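PDB 4DQN: putative branched-chain amino acid aminotransferase IlvE from Streptococcus mutans, which probably catalyses the pyridoxal-phosphate-dependent, reversible transfer of amino groups between leucine, isoleucine or valine and 2-oxoglutarate. Local coordinates for residues Y18-Y29 with D146-P156. Numbering follows the deposited sequence.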
ATOM      1  N   TYR A  18      -1.617  20.163   5.397  1.00 28.67           N
ATOM      2  CA  TYR A  18      -2.899  20.319   4.722  1.00 26.12           C
ATOM      3  C   TYR A  18      -3.571  21.620   5.121  1.00 29.79           C
ATOM      4  O   TYR A  18      -3.551  21.995   6.290  1.00 28.49           O
ATOM      5  CB  TYR A  18      -3.833  19.159   5.097  1.00 26.37           C
ATOM      6  CG  TYR A  18      -5.194  19.270   4.423  1.00 29.20           C
ATOM      7  CD1 TYR A  18      -5.346  18.966   3.066  1.00 25.64           C
ATOM      8  CD2 TYR A  18      -6.315  19.701   5.131  1.00 26.82           C
ATOM      9  CE1 TYR A  18      -6.591  19.072   2.436  1.00 24.49           C
ATOM     10  CE2 TYR A  18      -7.562  19.811   4.509  1.00 25.93           C
ATOM     11  CZ  TYR A  18      -7.688  19.495   3.166  1.00 25.69           C
ATOM     12  OH  TYR A  18      -8.925  19.619   2.546  1.00 24.06           O
ATOM     13  N   HIS A  19      -4.160  22.294   4.135  1.00 28.20           N
ATOM     14  CA  HIS A  19      -5.111  23.377   4.351  1.00 31.44           C
ATOM     15  C   HIS A  19      -6.306  23.055   3.476  1.00 28.04           C
ATOM     16  O   HIS A  19      -6.139  22.542   2.369  1.00 24.26           O
ATOM     17  CB  HIS A  19      -4.529  24.726   3.902  1.00 31.65           C
ATOM     18  CG  HIS A  19      -3.249  25.093   4.585  1.00 33.22           C
ATOM     19  ND1 HIS A  19      -3.157  26.136   5.482  1.00 41.04           N
ATOM     20  CD2 HIS A  19      -2.009  24.553   4.510  1.00 30.42           C
ATOM     21  CE1 HIS A  19      -1.918  26.221   5.931  1.00 34.25           C
ATOM     22  NE2 HIS A  19      -1.201  25.271   5.360  1.00 34.37           N
ATOM     23  N   LYS A  20      -7.506  23.346   3.961  1.00 28.78           N
ATOM     24  CA  LYS A  20      -8.712  23.179   3.148  1.00 29.61           C
ATOM     25  C   LYS A  20      -9.029  24.449   2.365  1.00 31.36           C
ATOM     26  O   LYS A  20      -9.575  25.406   2.914  1.00 30.54           O
ATOM     27  CB  LYS A  20      -9.896  22.802   4.038  1.00 27.74           C
ATOM     28  CG  LYS A  20     -11.173  22.481   3.270  1.00 31.53           C
ATOM     29  CD  LYS A  20     -12.308  22.171   4.249  1.00 37.03           C
ATOM     30  CE  LYS A  20     -13.658  22.406   3.593  1.00 43.51           C
ATOM     31  NZ  LYS A  20     -14.681  22.842   4.595  1.00 58.80           N
ATOM     32  N   LEU A  21      -8.685  24.456   1.082  1.00 27.68           N
ATOM     33  CA  LEU A  21      -8.905  25.621   0.226  1.00 28.20           C
ATOM     34  C   LEU A  21     -10.315  25.586  -0.376  1.00 28.59           C
ATOM     35  O   LEU A  21     -10.964  24.539  -0.362  1.00 28.08           O
ATOM     36  CB  LEU A  21      -7.825  25.687  -0.869  1.00 26.49           C
ATOM     37  CG  LEU A  21      -6.607  26.580  -0.565  1.00 30.20           C
ATOM     38  CD1 LEU A  21      -6.032  26.271   0.794  1.00 28.26           C
ATOM     39  CD2 LEU A  21      -5.518  26.435  -1.630  1.00 25.92           C
ATOM     40  N   PRO A  22     -10.815  26.731  -0.873  1.00 27.99           N
ATOM     41  CA  PRO A  22     -12.202  26.742  -1.371  1.00 31.90           C
ATOM     42  C   PRO A  22     -12.537  25.738  -2.486  1.00 30.59           C
ATOM     43  O   PRO A  22     -13.635  25.179  -2.437  1.00 28.69           O
ATOM     44  CB  PRO A  22     -12.377  28.173  -1.897  1.00 32.45           C
ATOM     45  CG  PRO A  22     -11.422  28.987  -1.089  1.00 36.97           C
ATOM     46  CD  PRO A  22     -10.230  28.086  -0.848  1.00 34.90           C
ATOM     47  N   PHE A  23     -11.647  25.500  -3.451  1.00 26.91           N
ATOM     48  CA  PHE A  23     -11.998  24.645  -4.592  1.00 28.61           C
ATOM     49  C   PHE A  23     -10.987  23.530  -4.846  1.00 28.47           C
ATOM     50  O   PHE A  23      -9.785  23.744  -4.681  1.00 25.88           O
ATOM     51  CB  PHE A  23     -12.129  25.496  -5.865  1.00 30.20           C
ATOM     52  CG  PHE A  23     -13.189  26.546  -5.768  1.00 32.62           C
ATOM     53  CD1 PHE A  23     -14.530  26.210  -5.926  1.00 32.45           C
ATOM     54  CD2 PHE A  23     -12.852  27.861  -5.492  1.00 34.15           C
ATOM     55  CE1 PHE A  23     -15.519  27.176  -5.812  1.00 35.50           C
ATOM     56  CE2 PHE A  23     -13.834  28.832  -5.381  1.00 33.81           C
ATOM     57  CZ  PHE A  23     -15.167  28.489  -5.537  1.00 35.13           C
ATOM     58  N   ARG A  24     -11.477  22.341  -5.216  1.00 25.88           N
ATOM     59  CA  ARG A  24     -10.621  21.280  -5.766  1.00 28.53           C
ATOM     60  C   ARG A  24     -11.240  20.836  -7.052  1.00 25.31           C
ATOM     61  O   ARG A  24     -12.450  20.983  -7.244  1.00 24.96           O
ATOM     62  CB  ARG A  24     -10.603  20.000  -4.930  1.00 29.95           C
ATOM     63  CG  ARG A  24     -10.376  20.109  -3.493  1.00 40.62           C
ATOM     64  CD  ARG A  24     -11.651  19.834  -2.744  1.00 29.07           C
ATOM     65  NE  ARG A  24     -12.223  21.104  -2.410  1.00 39.34           N
ATOM     66  CZ  ARG A  24     -11.699  21.928  -1.523  1.00 30.90           C
ATOM     67  NH1 ARG A  24     -10.596  21.606  -0.835  1.00 28.24           N
ATOM     68  NH2 ARG A  24     -12.308  23.074  -1.311  1.00 34.68           N
ATOM     69  N   TYR A  25     -10.419  20.243  -7.913  1.00 27.44           N
ATOM     70  CA  TYR A  25     -10.899  19.566  -9.113  1.00 23.73           C
ATOM     71  C   TYR A  25     -11.236  18.112  -8.787  1.00 25.10           C
ATOM     72  O   TYR A  25     -10.545  17.463  -7.997  1.00 23.81           O
ATOM     73  CB  TYR A  25      -9.799  19.619 -10.168  1.00 24.67           C
ATOM     74  CG  TYR A  25     -10.025  18.819 -11.433  1.00 26.46           C
ATOM     75  CD1 TYR A  25      -9.776  17.443 -11.476  1.00 27.59           C
ATOM     76  CD2 TYR A  25     -10.427  19.445 -12.596  1.00 25.54           C
ATOM     77  CE1 TYR A  25      -9.950  16.721 -12.646  1.00 27.59           C
ATOM     78  CE2 TYR A  25     -10.604  18.733 -13.773  1.00 31.15           C
ATOM     79  CZ  TYR A  25     -10.365  17.379 -13.791  1.00 30.37           C
ATOM     80  OH  TYR A  25     -10.528  16.687 -14.972  1.00 33.50           O
ATOM     81  N   ILE A  26     -12.291  17.595  -9.405  1.00 25.24           N
ATOM     82  CA  ILE A  26     -12.634  16.184  -9.260  1.00 24.93           C
ATOM     83  C   ILE A  26     -13.239  15.656 -10.559  1.00 27.35           C
ATOM     84  O   ILE A  26     -14.011  16.346 -11.228  1.00 26.26           O
ATOM     85  CB  ILE A  26     -13.592  15.928  -8.054  1.00 25.63           C
ATOM     86  CG1 ILE A  26     -13.688  14.435  -7.740  1.00 26.16           C
ATOM     87  CG2 ILE A  26     -14.990  16.510  -8.321  1.00 26.08           C
ATOM     88  CD1 ILE A  26     -14.333  14.130  -6.366  1.00 22.29           C
ATOM     89  N   SER A  27     -12.861  14.436 -10.924  1.00 24.07           N
ATOM     90  CA  SER A  27     -13.331  13.806 -12.147  1.00 26.01           C
ATOM     91  C   SER A  27     -13.552  12.343 -11.817  1.00 28.60           C
ATOM     92  O   SER A  27     -12.767  11.750 -11.066  1.00 25.22           O
ATOM     93  CB  SER A  27     -12.289  13.950 -13.265  1.00 26.52           C
ATOM     94  OG  SER A  27     -12.733  13.349 -14.481  1.00 26.46           O
ATOM     95  N   TYR A  28     -14.624  11.774 -12.360  1.00 24.86           N
ATOM     96  CA  TYR A  28     -14.983  10.389 -12.085  1.00 26.59           C
ATOM     97  C   TYR A  28     -14.797   9.539 -13.330  1.00 28.66           C
ATOM     98  O   TYR A  28     -15.117   9.973 -14.440  1.00 27.43           O
ATOM     99  CB  TYR A  28     -16.445  10.288 -11.605  1.00 28.36           C
ATOM    100  CG  TYR A  28     -16.720  10.960 -10.269  1.00 29.34           C
ATOM    101  CD1 TYR A  28     -16.930  12.333 -10.186  1.00 30.71           C
ATOM    102  CD2 TYR A  28     -16.787  10.216  -9.097  1.00 34.22           C
ATOM    103  CE1 TYR A  28     -17.193  12.948  -8.966  1.00 33.77           C
ATOM    104  CE2 TYR A  28     -17.057  10.827  -7.866  1.00 32.24           C
ATOM    105  CZ  TYR A  28     -17.253  12.189  -7.820  1.00 33.95           C
ATOM    106  OH  TYR A  28     -17.510  12.807  -6.614  1.00 40.78           O
ATOM    107  N   TYR A  29     -14.268   8.330 -13.149  1.00 26.28           N
ATOM    108  CA  TYR A  29     -14.151   7.375 -14.243  1.00 26.43           C
ATOM    109  C   TYR A  29     -15.207   6.296 -14.036  1.00 29.82           C
ATOM    110  O   TYR A  29     -15.253   5.648 -12.990  1.00 28.93           O
ATOM    111  CB  TYR A  29     -12.748   6.771 -14.246  1.00 26.42           C
ATOM    112  CG  TYR A  29     -12.415   5.809 -15.366  1.00 26.56           C
ATOM    113  CD1 TYR A  29     -12.765   4.465 -15.286  1.00 28.69           C
ATOM    114  CD2 TYR A  29     -11.690   6.232 -16.471  1.00 27.12           C
ATOM    115  CE1 TYR A  29     -12.430   3.577 -16.301  1.00 31.12           C
ATOM    116  CE2 TYR A  29     -11.344   5.350 -17.495  1.00 29.46           C
ATOM    117  CZ  TYR A  29     -11.721   4.022 -17.397  1.00 31.94           C
ATOM    118  OH  TYR A  29     -11.384   3.134 -18.400  1.00 33.86           O
ATOM    119  N   ASP A 146     -13.689  -0.823 -11.113  1.00 31.08           N
ATOM    120  CA  ASP A 146     -14.085  -0.295 -12.413  1.00 35.22           C
ATOM    121  C   ASP A 146     -14.569   1.152 -12.342  1.00 34.10           C
ATOM    122  O   ASP A 146     -14.904   1.755 -13.367  1.00 35.81           O
ATOM    123  CB  ASP A 146     -15.047  -1.217 -13.182  1.00 42.65           C
ATOM    124  CG  ASP A 146     -16.243  -1.626 -12.381  1.00 48.42           C
ATOM    125  OD1 ASP A 146     -16.709  -0.835 -11.521  1.00 50.20           O
ATOM    126  OD2 ASP A 146     -16.733  -2.752 -12.626  1.00 56.52           O
ATOM    127  N   GLU A 147     -14.555   1.713 -11.133  1.00 25.84           N
ATOM    128  CA  GLU A 147     -14.813   3.148 -10.936  1.00 29.10           C
ATOM    129  C   GLU A 147     -13.599   3.816 -10.293  1.00 26.02           C
ATOM    130  O   GLU A 147     -12.981   3.246  -9.398  1.00 25.05           O
ATOM    131  CB  GLU A 147     -16.045   3.357 -10.042  1.00 32.31           C
ATOM    132  CG  GLU A 147     -17.360   2.864 -10.651  1.00 34.59           C
ATOM    133  CD  GLU A 147     -18.528   2.983  -9.685  1.00 44.19           C
ATOM    134  OE1 GLU A 147     -18.611   4.005  -8.970  1.00 42.46           O
ATOM    135  OE2 GLU A 147     -19.354   2.046  -9.628  1.00 50.54           O
ATOM    136  N   TYR A 148     -13.243   5.017 -10.747  1.00 24.71           N
ATOM    137  CA  TYR A 148     -12.096   5.719 -10.175  1.00 23.75           C
ATOM    138  C   TYR A 148     -12.401   7.180  -9.940  1.00 24.04           C
ATOM    139  O   TYR A 148     -13.255   7.769 -10.617  1.00 24.75           O
ATOM    140  CB  TYR A 148     -10.872   5.588 -11.095  1.00 24.98           C
ATOM    141  CG  TYR A 148     -10.411   4.155 -11.210  1.00 25.21           C
ATOM    142  CD1 TYR A 148     -11.023   3.282 -12.100  1.00 25.76           C
ATOM    143  CD2 TYR A 148      -9.384   3.669 -10.400  1.00 25.83           C
ATOM    144  CE1 TYR A 148     -10.627   1.953 -12.190  1.00 26.23           C
ATOM    145  CE2 TYR A 148      -8.969   2.340 -10.479  1.00 25.43           C
ATOM    146  CZ  TYR A 148      -9.593   1.496 -11.386  1.00 28.95           C
ATOM    147  OH  TYR A 148      -9.198   0.187 -11.484  1.00 28.52           O
ATOM    148  N   ILE A 149     -11.701   7.767  -8.974  1.00 24.82           N
ATOM    149  CA  ILE A 149     -11.729   9.219  -8.794  1.00 23.17           C
ATOM    150  C   ILE A 149     -10.361   9.790  -9.084  1.00 22.57           C
ATOM    151  O   ILE A 149      -9.366   9.243  -8.625  1.00 23.02           O
ATOM    152  CB  ILE A 149     -12.148   9.596  -7.354  1.00 24.68           C
ATOM    153  CG1 ILE A 149     -13.627   9.258  -7.143  1.00 23.92           C
ATOM    154  CG2 ILE A 149     -11.947  11.095  -7.097  1.00 22.94           C
ATOM    155  CD1 ILE A 149     -14.126   9.521  -5.727  1.00 25.66           C
ATOM    156  N   PHE A 150     -10.309  10.879  -9.856  1.00 22.39           N
ATOM    157  CA  PHE A 150      -9.104  11.692  -9.962  1.00 22.65           C
ATOM    158  C   PHE A 150      -9.423  13.068  -9.400  1.00 22.50           C
ATOM    159  O   PHE A 150     -10.341  13.750  -9.871  1.00 24.87           O
ATOM    160  CB  PHE A 150      -8.618  11.796 -11.419  1.00 21.88           C
ATOM    161  CG  PHE A 150      -7.421  12.716 -11.603  1.00 23.87           C
ATOM    162  CD1 PHE A 150      -6.202  12.443 -10.978  1.00 22.93           C
ATOM    163  CD2 PHE A 150      -7.514  13.846 -12.408  1.00 23.93           C
ATOM    164  CE1 PHE A 150      -5.090  13.304 -11.151  1.00 23.74           C
ATOM    165  CE2 PHE A 150      -6.415  14.709 -12.593  1.00 25.61           C
ATOM    166  CZ  PHE A 150      -5.202  14.435 -11.966  1.00 24.86           C
ATOM    167  N   THR A 151      -8.689  13.469  -8.367  1.00 23.23           N
ATOM    168  CA  THR A 151      -8.909  14.771  -7.760  1.00 24.44           C
ATOM    169  C   THR A 151      -7.590  15.516  -7.563  1.00 25.60           C
ATOM    170  O   THR A 151      -6.554  14.899  -7.318  1.00 23.35           O
ATOM    171  CB  THR A 151      -9.694  14.640  -6.421  1.00 25.60           C
ATOM    172  OG1 THR A 151      -9.933  15.937  -5.865  1.00 25.83           O
ATOM    173  CG2 THR A 151      -8.941  13.764  -5.397  1.00 21.78           C
ATOM    174  N   ILE A 152      -7.617  16.837  -7.722  1.00 25.91           N
ATOM    175  CA  ILE A 152      -6.466  17.648  -7.329  1.00 24.19           C
ATOM    176  C   ILE A 152      -6.912  18.709  -6.343  1.00 24.78           C
ATOM    177  O   ILE A 152      -7.747  19.565  -6.673  1.00 24.18           O
ATOM    178  CB  ILE A 152      -5.798  18.369  -8.521  1.00 22.97           C
ATOM    179  CG1 ILE A 152      -5.450  17.392  -9.657  1.00 22.11           C
ATOM    180  CG2 ILE A 152      -4.539  19.106  -8.054  1.00 23.16           C
ATOM    181  CD1 ILE A 152      -4.702  18.066 -10.848  1.00 22.54           C
ATOM    182  N   PHE A 153      -6.356  18.653  -5.134  1.00 22.02           N
ATOM    183  CA  PHE A 153      -6.557  19.712  -4.155  1.00 23.54           C
ATOM    184  C   PHE A 153      -5.236  20.419  -3.857  1.00 25.24           C
ATOM    185  O   PHE A 153      -4.165  19.929  -4.235  1.00 23.17           O
ATOM    186  CB  PHE A 153      -7.249  19.210  -2.874  1.00 23.36           C
ATOM    187  CG  PHE A 153      -6.524  18.108  -2.144  1.00 23.92           C
ATOM    188  CD1 PHE A 153      -6.750  16.774  -2.475  1.00 24.59           C
ATOM    189  CD2 PHE A 153      -5.683  18.401  -1.076  1.00 23.37           C
ATOM    190  CE1 PHE A 153      -6.111  15.753  -1.787  1.00 24.00           C
ATOM    191  CE2 PHE A 153      -5.028  17.386  -0.379  1.00 24.62           C
ATOM    192  CZ  PHE A 153      -5.251  16.053  -0.724  1.00 23.35           C
ATOM    193  N   ALA A 154      -5.318  21.587  -3.224  1.00 23.46           N
ATOM    194  CA  ALA A 154      -4.152  22.461  -3.090  1.00 24.88           C
ATOM    195  C   ALA A 154      -4.014  23.077  -1.705  1.00 25.80           C
ATOM    196  O   ALA A 154      -4.984  23.185  -0.953  1.00 26.49           O
ATOM    197  CB  ALA A 154      -4.191  23.564  -4.155  1.00 27.81           C
ATOM    198  N   MET A 155      -2.796  23.496  -1.376  1.00 25.50           N
ATOM    199  CA  MET A 155      -2.536  24.141  -0.098  1.00 28.73           C
ATOM    200  C   MET A 155      -1.245  24.935  -0.209  1.00 27.34           C
ATOM    201  O   MET A 155      -0.289  24.506  -0.864  1.00 28.28           O
ATOM    202  CB  MET A 155      -2.423  23.110   1.033  1.00 27.40           C
ATOM    203  CG  MET A 155      -1.244  22.157   0.885  1.00 25.84           C
ATOM    204  SD  MET A 155      -1.722  20.425   1.061  1.00 30.27           S
ATOM    205  CE  MET A 155      -2.659  20.181  -0.460  1.00 25.64           C
ATOM    206  N   PRO A 156      -1.215  26.116   0.415  1.00 26.40           N
ATOM    207  CA  PRO A 156       0.033  26.880   0.390  1.00 27.46           C
ATOM    208  C   PRO A 156       1.065  26.231   1.321  1.00 30.32           C
ATOM    209  O   PRO A 156       0.699  25.797   2.421  1.00 31.23           O
ATOM    210  CB  PRO A 156      -0.402  28.253   0.907  1.00 28.45           C
ATOM    211  CG  PRO A 156      -1.580  27.965   1.804  1.00 32.81           C
ATOM    212  CD  PRO A 156      -2.302  26.819   1.122  1.00 29.01           C
TER
HETATM  213  O   HOH W   1      -7.269  22.140  -0.028  1.00 23.95           O
HETATM  214  O   HOH W   2       1.367  24.455   4.795  1.00 32.25           O
HETATM  215  O   HOH W   3      -8.118  22.544  -2.964  1.00 25.94           O
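Tyr25 O takes two donors from segment 146-156: the backbone N of Ile152 at 3.0 Å and, closer, Thr151 OG1 at 2.7 Å. The hydroxyl gets there because OG1 lies anti to its own backbone N (chi1 -178°), beside the carbonyl carbon. Pairs Tyr25–Ile152, Ser27–Phe150 and Tyr29–Tyr148 each exchange two backbone hydrogen bonds, and the axes run at 177°, the ladder of an antiparallel sheet that places 24-29 between strands 33-40 and 147-157.

Packing is close on both faces. Tyr25 CE1 meets Phe150 CD2 at 3.8 Å on the face that helix 100-113 covers, where Lys102 NZ bonds to Tyr25 OH and Ser27 OG, the latter also held by Asp35; on the other, Ile26 CG1 lies 3.8 Å from Ile149 CG2, and Tyr28 runs alongside Ile149. Toward the exposed Asp146 the contact thins, yet Tyr148 still turns a ring edge to the face of Tyr29, planes at 79°.

On the N-terminal side of Arg24 the ladder gives way to water. One molecule donates to His19 O and Ala154 O (both 2.7 Å) and accepts from Leu21 N; another links Phe23 O to Ala154 N. Pro156 CG sits 4.3 Å above the centre of the partly exposed His19 ring, a CH-pi contact, while Tyr18 CE1 touches Phe153 CE2 at 3.6 Å.

Tyr18 OH hydrogen-bonds Glu49 of the second subunit, and Arg24 NH1 forms a salt bridge with it. Direct bonds thus fix the strand register, water bridges backbone groups where the chains part, and the Glu49 bonds join this end of the pair to the second subunit.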